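Local coordinates for protein 5-cytosine DNA methyltransferase (Entamoeba histolytica, PDB 3QV2) that probably methylates cytosine at carbon 5 in DNA and tRNA, using S-adenosyl-L-methionine as methyl donor, at residues Y199-V204 with T275-K280; I249-E254 with K269-F274. One frame throughout, in Å; residues are numbered along the deposited sequence.

Contact 1 (Y199-V204 with T275-K280); sequences YLDNNV and TPNEIK
Asp-201 and Glu-278 bring two carboxylates together over the start of helix 276-282, where Thr-275 is the N-cap and forms a capping box with Glu-278. This helix end and the loop 199-204 that closes over it stand apart from the six-stranded Rossmann-like sheet, consistent with the smaller, target-recognition part of C5-methyltransferases. Both halves of the box are made: Glu-278 N donates to Thr-275 OG1 at 3.1 Å, and Thr-275 N donates to Glu-278 OE1 at 2.8 Å. Thr-275 OG1 sits between its own backbone N and carbonyl carbon (chi1 72°), and from there the hydroxyl donates a hydrogen bond to Asp-201 OD2, 2.7 Å away. The two side chains meet tip to tip, with the hydroxyl 36° out of the carboxylate plane. Glu-278 works with both oxygens: while OE1 serves the box and a salt bridge to Arg-272, OE2 accepts from Asp-201 N at 2.8 Å through its anti lone pair, in a somewhat bent bond. Glu-278 CG lies over one face of the Asp-201 carboxylate, the face from which the Thr-275 hydroxyl also comes, 3.4 Å from Asp-201 OD2. Asp-201 OD2 and Glu-278 OE2 are 4.1 Å apart, a repulsion probably eased by Lys-281, which forms a salt bridge with Asp-201 OD1, by Arg-272, and by the helix N-terminus itself.

The packing is close around Thr-275 and Glu-278, which are buried together with Tyr-199, whose hydroxyl is bonded to Ser-194. Toward solvent it thins: Asn-202 and Asn-203 make an exposed bend that leaves the helix, and Asn-203 is poorly ordered. The chain comes back at Val-204, whose CG1 touches Thr-275 CG2 at 3.6 Å.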
# COMPACT_ATOMS: atom_id res chain seq x y z
N TYR A 199 -14.76 -7.45 8.66
CA TYR A 199 -14.51 -6.24 7.89
C TYR A 199 -15.74 -5.74 7.14
O TYR A 199 -15.71 -4.68 6.51
CB TYR A 199 -13.36 -6.46 6.91
CG TYR A 199 -12.11 -7.03 7.55
CD1 TYR A 199 -11.95 -8.40 7.73
CD2 TYR A 199 -11.08 -6.19 7.96
CE1 TYR A 199 -10.81 -8.91 8.31
CE2 TYR A 199 -9.94 -6.70 8.55
CZ TYR A 199 -9.81 -8.06 8.72
OH TYR A 199 -8.67 -8.58 9.30
N LEU A 200 -16.83 -6.49 7.22
CA LEU A 200 -18.04 -6.18 6.46
C LEU A 200 -18.88 -5.08 7.11
O LEU A 200 -19.17 -5.14 8.30
CB LEU A 200 -18.89 -7.44 6.31
CG LEU A 200 -18.24 -8.63 5.63
CD1 LEU A 200 -19.13 -9.86 5.71
CD2 LEU A 200 -17.91 -8.30 4.18
N ASP A 201 -19.27 -4.09 6.31
CA ASP A 201 -20.31 -3.16 6.73
C ASP A 201 -21.60 -3.95 6.89
O ASP A 201 -21.74 -5.03 6.31
CB ASP A 201 -20.50 -2.05 5.70
CG ASP A 201 -19.23 -1.27 5.43
OD1 ASP A 201 -18.31 -1.30 6.28
OD2 ASP A 201 -19.15 -0.62 4.37
N ASN A 202 -22.54 -3.42 7.65
CA ASN A 202 -23.72 -4.20 8.01
C ASN A 202 -25.04 -3.75 7.38
O ASN A 202 -26.08 -4.36 7.63
CB ASN A 202 -23.86 -4.30 9.54
CG ASN A 202 -23.81 -2.94 10.21
OD1 ASN A 202 -22.80 -2.58 10.82
ND2 ASN A 202 -24.90 -2.19 10.11
N ASN A 203 -25.00 -2.70 6.57
CA ASN A 203 -26.21 -2.23 5.90
C ASN A 203 -25.92 -1.60 4.53
O ASN A 203 -26.36 -0.49 4.25
CB ASN A 203 -26.96 -1.23 6.78
CG ASN A 203 -26.18 0.04 7.02
OD1 ASN A 203 -24.94 0.04 7.01
ND2 ASN A 203 -26.89 1.14 7.23
N VAL A 204 -25.18 -2.33 3.70
CA VAL A 204 -24.74 -1.81 2.40
C VAL A 204 -25.91 -1.47 1.48
O VAL A 204 -26.83 -2.27 1.30
CB VAL A 204 -23.82 -2.82 1.69
CG1 VAL A 204 -23.18 -2.20 0.45
CG2 VAL A 204 -22.75 -3.31 2.66
N THR A 275 -17.45 -2.36 -0.37
CA THR A 275 -17.49 -0.90 -0.35
C THR A 275 -16.10 -0.34 -0.10
O THR A 275 -15.22 -1.04 0.39
CB THR A 275 -18.44 -0.38 0.75
OG1 THR A 275 -17.84 -0.59 2.03
CG2 THR A 275 -19.77 -1.10 0.69
N PRO A 276 -15.90 0.95 -0.44
CA PRO A 276 -14.61 1.59 -0.17
C PRO A 276 -14.22 1.46 1.30
O PRO A 276 -13.06 1.18 1.62
CB PRO A 276 -14.88 3.06 -0.51
CG PRO A 276 -15.98 3.01 -1.52
CD PRO A 276 -16.84 1.84 -1.13
N ASN A 277 -15.20 1.64 2.18
CA ASN A 277 -14.97 1.58 3.61
C ASN A 277 -14.52 0.19 4.06
O ASN A 277 -13.73 0.05 4.99
CB ASN A 277 -16.23 2.00 4.37
CG ASN A 277 -15.98 2.23 5.85
OD1 ASN A 277 -16.37 1.43 6.69
ND2 ASN A 277 -15.31 3.33 6.17
N GLU A 278 -15.02 -0.84 3.38
CA GLU A 278 -14.65 -2.22 3.69
C GLU A 278 -13.21 -2.52 3.29
O GLU A 278 -12.48 -3.17 4.04
CB GLU A 278 -15.62 -3.20 3.02
CG GLU A 278 -17.01 -3.18 3.63
CD GLU A 278 -17.98 -4.10 2.91
OE1 GLU A 278 -17.83 -4.27 1.68
OE2 GLU A 278 -18.88 -4.65 3.57
N ILE A 279 -12.80 -2.05 2.12
CA ILE A 279 -11.43 -2.20 1.68
C ILE A 279 -10.50 -1.46 2.64
O ILE A 279 -9.44 -1.96 3.00
CB ILE A 279 -11.22 -1.63 0.26
CG1 ILE A 279 -12.17 -2.31 -0.73
CG2 ILE A 279 -9.77 -1.80 -0.18
CD1 ILE A 279 -12.03 -1.80 -2.15
N LYS A 280 -10.92 -0.27 3.04
CA LYS A 280 -10.16 0.55 3.97
C LYS A 280 -9.88 -0.20 5.26
O LYS A 280 -8.77 -0.13 5.80
CB LYS A 280 -10.92 1.85 4.26
CG LYS A 280 -10.16 2.85 5.12
CD LYS A 280 -10.42 2.63 6.60
CE LYS A 280 -11.89 2.75 6.93
NZ LYS A 280 -12.13 2.74 8.39

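Contact 2 (I249-E254 with K269-F274); sequences IYCPIE and KNLRYF
The first torsion of Tyr-250 sets CG anti to the backbone N (chi1 174°), while that of Arg-272 puts CG between its backbone N and carbonyl carbon (chi1 68°), from where the chain runs extended to NE. The two side chains lie side by side, pointing the same way. Tyr-250 CD2 comes over one face of the guanidinium, 3.7 Å from Arg-272 NH2, with ring and guanidinium planes steeply inclined at 68°. Arg-272 NH1, bridged to Glu-278, also donates to Tyr-273 O. At the base of the tyrosine, Tyr-250 CB makes a CH-pi contact over the face of the Phe-274 ring, 4.0 Å from the centroid. The backbones form a single antiparallel bridge, Tyr-250 with Arg-272 as a hydrogen-bonded pair: Tyr-250 N reaches Arg-272 O at 2.9 Å, almost straight, and Arg-272 N returns to Tyr-250 O at 3.2 Å. Segment 269-274 thus lines one edge of strand 249-251, which pairs in parallel with strand 224-226 in a small two-stranded sheet, away from the cofactor site. Apolar groups back the bridge: Cys-251 CB meets Leu-271 CD2 at 3.5 Å, and both side chains touch Ile-224. Ile-249 CG2 packs on Tyr-273 CD1. Farther along, Pro-252 CG and CD lie against Asn-270 O, and Lys-269 NZ forms a salt bridge with Glu-254 OE1, its hydrogen bond weak at 3.2 Å; OE1 also accepts from Ile-258 N.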
# COMPACT_ATOMS: atom_id res chain seq x y z
N ILE A 249 -15.47 -10.25 -5.14
CA ILE A 249 -16.77 -9.72 -4.73
C ILE A 249 -17.37 -10.63 -3.67
O ILE A 249 -16.91 -11.75 -3.48
CB ILE A 249 -17.74 -9.57 -5.92
CG1 ILE A 249 -17.94 -10.91 -6.62
CG2 ILE A 249 -17.23 -8.52 -6.89
CD1 ILE A 249 -18.96 -10.86 -7.74
N TYR A 250 -18.41 -10.14 -2.99
CA TYR A 250 -18.92 -10.83 -1.81
C TYR A 250 -20.31 -11.43 -1.98
O TYR A 250 -21.21 -10.81 -2.55
CB TYR A 250 -18.90 -9.88 -0.60
CG TYR A 250 -19.55 -10.43 0.64
CD1 TYR A 250 -19.02 -11.54 1.29
CD2 TYR A 250 -20.68 -9.83 1.19
CE1 TYR A 250 -19.61 -12.05 2.44
CE2 TYR A 250 -21.27 -10.33 2.33
CZ TYR A 250 -20.74 -11.44 2.95
OH TYR A 250 -21.32 -11.94 4.09
N CYS A 251 -20.48 -12.65 -1.47
CA CYS A 251 -21.78 -13.31 -1.43
C CYS A 251 -22.24 -13.42 0.02
O CYS A 251 -21.62 -14.12 0.82
CB CYS A 251 -21.70 -14.70 -2.06
SG CYS A 251 -23.26 -15.61 -2.08
N PRO A 252 -23.34 -12.73 0.36
CA PRO A 252 -23.86 -12.66 1.73
C PRO A 252 -24.78 -13.83 2.06
O PRO A 252 -25.26 -13.93 3.18
CB PRO A 252 -24.67 -11.35 1.73
CG PRO A 252 -24.69 -10.86 0.27
CD PRO A 252 -24.19 -11.99 -0.57
N ILE A 253 -25.01 -14.70 1.08
CA ILE A 253 -25.91 -15.83 1.27
C ILE A 253 -25.19 -17.08 1.78
O ILE A 253 -25.76 -17.87 2.52
CB ILE A 253 -26.68 -16.16 -0.03
CG1 ILE A 253 -28.06 -15.50 -0.02
CG2 ILE A 253 -26.83 -17.67 -0.21
CD1 ILE A 253 -28.02 -13.99 0.13
N GLU A 254 -23.93 -17.24 1.39
CA GLU A 254 -23.17 -18.43 1.77
C GLU A 254 -21.90 -18.10 2.54
O GLU A 254 -21.09 -17.28 2.09
CB GLU A 254 -22.82 -19.25 0.53
CG GLU A 254 -24.02 -19.79 -0.23
CD GLU A 254 -23.63 -20.49 -1.51
OE1 GLU A 254 -22.56 -20.17 -2.07
OE2 GLU A 254 -24.40 -21.36 -1.97
N LYS A 269 -27.81 -14.66 -5.60
CA LYS A 269 -26.91 -14.87 -4.47
C LYS A 269 -26.52 -13.51 -3.89
O LYS A 269 -25.57 -13.41 -3.11
CB LYS A 269 -25.67 -15.66 -4.90
CG LYS A 269 -26.00 -16.94 -5.66
CD LYS A 269 -24.76 -17.75 -5.99
CE LYS A 269 -24.23 -18.51 -4.78
NZ LYS A 269 -23.27 -19.58 -5.17
N ASN A 270 -27.27 -12.49 -4.28
CA ASN A 270 -27.09 -11.14 -3.76
C ASN A 270 -25.65 -10.64 -3.80
O ASN A 270 -25.19 -9.98 -2.87
CB ASN A 270 -27.64 -11.04 -2.33
CG ASN A 270 -29.14 -11.28 -2.27
OD1 ASN A 270 -29.60 -12.41 -2.36
ND2 ASN A 270 -29.90 -10.20 -2.11
N LEU A 271 -24.94 -10.96 -4.88
CA LEU A 271 -23.55 -10.56 -5.03
C LEU A 271 -23.40 -9.04 -5.05
O LEU A 271 -24.23 -8.34 -5.62
CB LEU A 271 -22.96 -11.16 -6.30
CG LEU A 271 -23.02 -12.69 -6.42
CD1 LEU A 271 -22.40 -13.15 -7.73
CD2 LEU A 271 -22.33 -13.34 -5.23
N ARG A 272 -22.33 -8.54 -4.43
CA ARG A 272 -22.05 -7.11 -4.42
C ARG A 272 -20.55 -6.87 -4.33
O ARG A 272 -19.80 -7.72 -3.85
CB ARG A 272 -22.75 -6.43 -3.24
CG ARG A 272 -22.19 -6.81 -1.88
CD ARG A 272 -22.74 -5.90 -0.78
NE ARG A 272 -22.33 -6.35 0.55
CZ ARG A 272 -21.24 -5.93 1.18
NH1 ARG A 272 -20.43 -5.06 0.60
NH2 ARG A 272 -20.95 -6.39 2.39
N TYR A 273 -20.11 -5.70 -4.78
CA TYR A 273 -18.73 -5.29 -4.58
C TYR A 273 -18.54 -4.94 -3.12
O TYR A 273 -19.49 -4.56 -2.43
CB TYR A 273 -18.39 -4.06 -5.43
CG TYR A 273 -18.63 -4.23 -6.91
CD1 TYR A 273 -17.76 -4.98 -7.70
CD2 TYR A 273 -19.71 -3.61 -7.53
CE1 TYR A 273 -17.98 -5.12 -9.06
CE2 TYR A 273 -19.93 -3.75 -8.89
CZ TYR A 273 -19.06 -4.50 -9.64
OH TYR A 273 -19.29 -4.64 -10.99
N PHE A 274 -17.31 -5.07 -2.64
CA PHE A 274 -16.97 -4.54 -1.33
C PHE A 274 -16.97 -3.02 -1.42
O PHE A 274 -16.56 -2.45 -2.43
CB PHE A 274 -15.59 -5.04 -0.88
CG PHE A 274 -15.55 -6.50 -0.54
CD1 PHE A 274 -15.98 -6.96 0.69
CD2 PHE A 274 -15.07 -7.43 -1.46
CE1 PHE A 274 -15.94 -8.30 1.01
CE2 PHE A 274 -15.03 -8.78 -1.15
CZ PHE A 274 -15.47 -9.21 0.09

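Contacts 1 and 2 are neighbours, their centres 12 Å apart, and share one continuous piece of chain: segment 269-274 leads straight into segment 275-280. Contact 1 lies nearer the centre of the chain (about 18 Å between centres, against 25 Å) and fastens a loop to a helix start almost wholly by polar groups, covering 294 Å². Contact 2 covers 651 Å², combining a strand-type backbone bridge with aromatic and aliphatic packing; its bridge residues Tyr-250 and Arg-272 are buried, while Ile-253 and Asn-270 open to solvent. The pair is joined by the salt bridge Arg-272 NH1 to Glu-278 OE1, 2.9 Å, and by Leu-200, which packs on Tyr-250 and Phe-274.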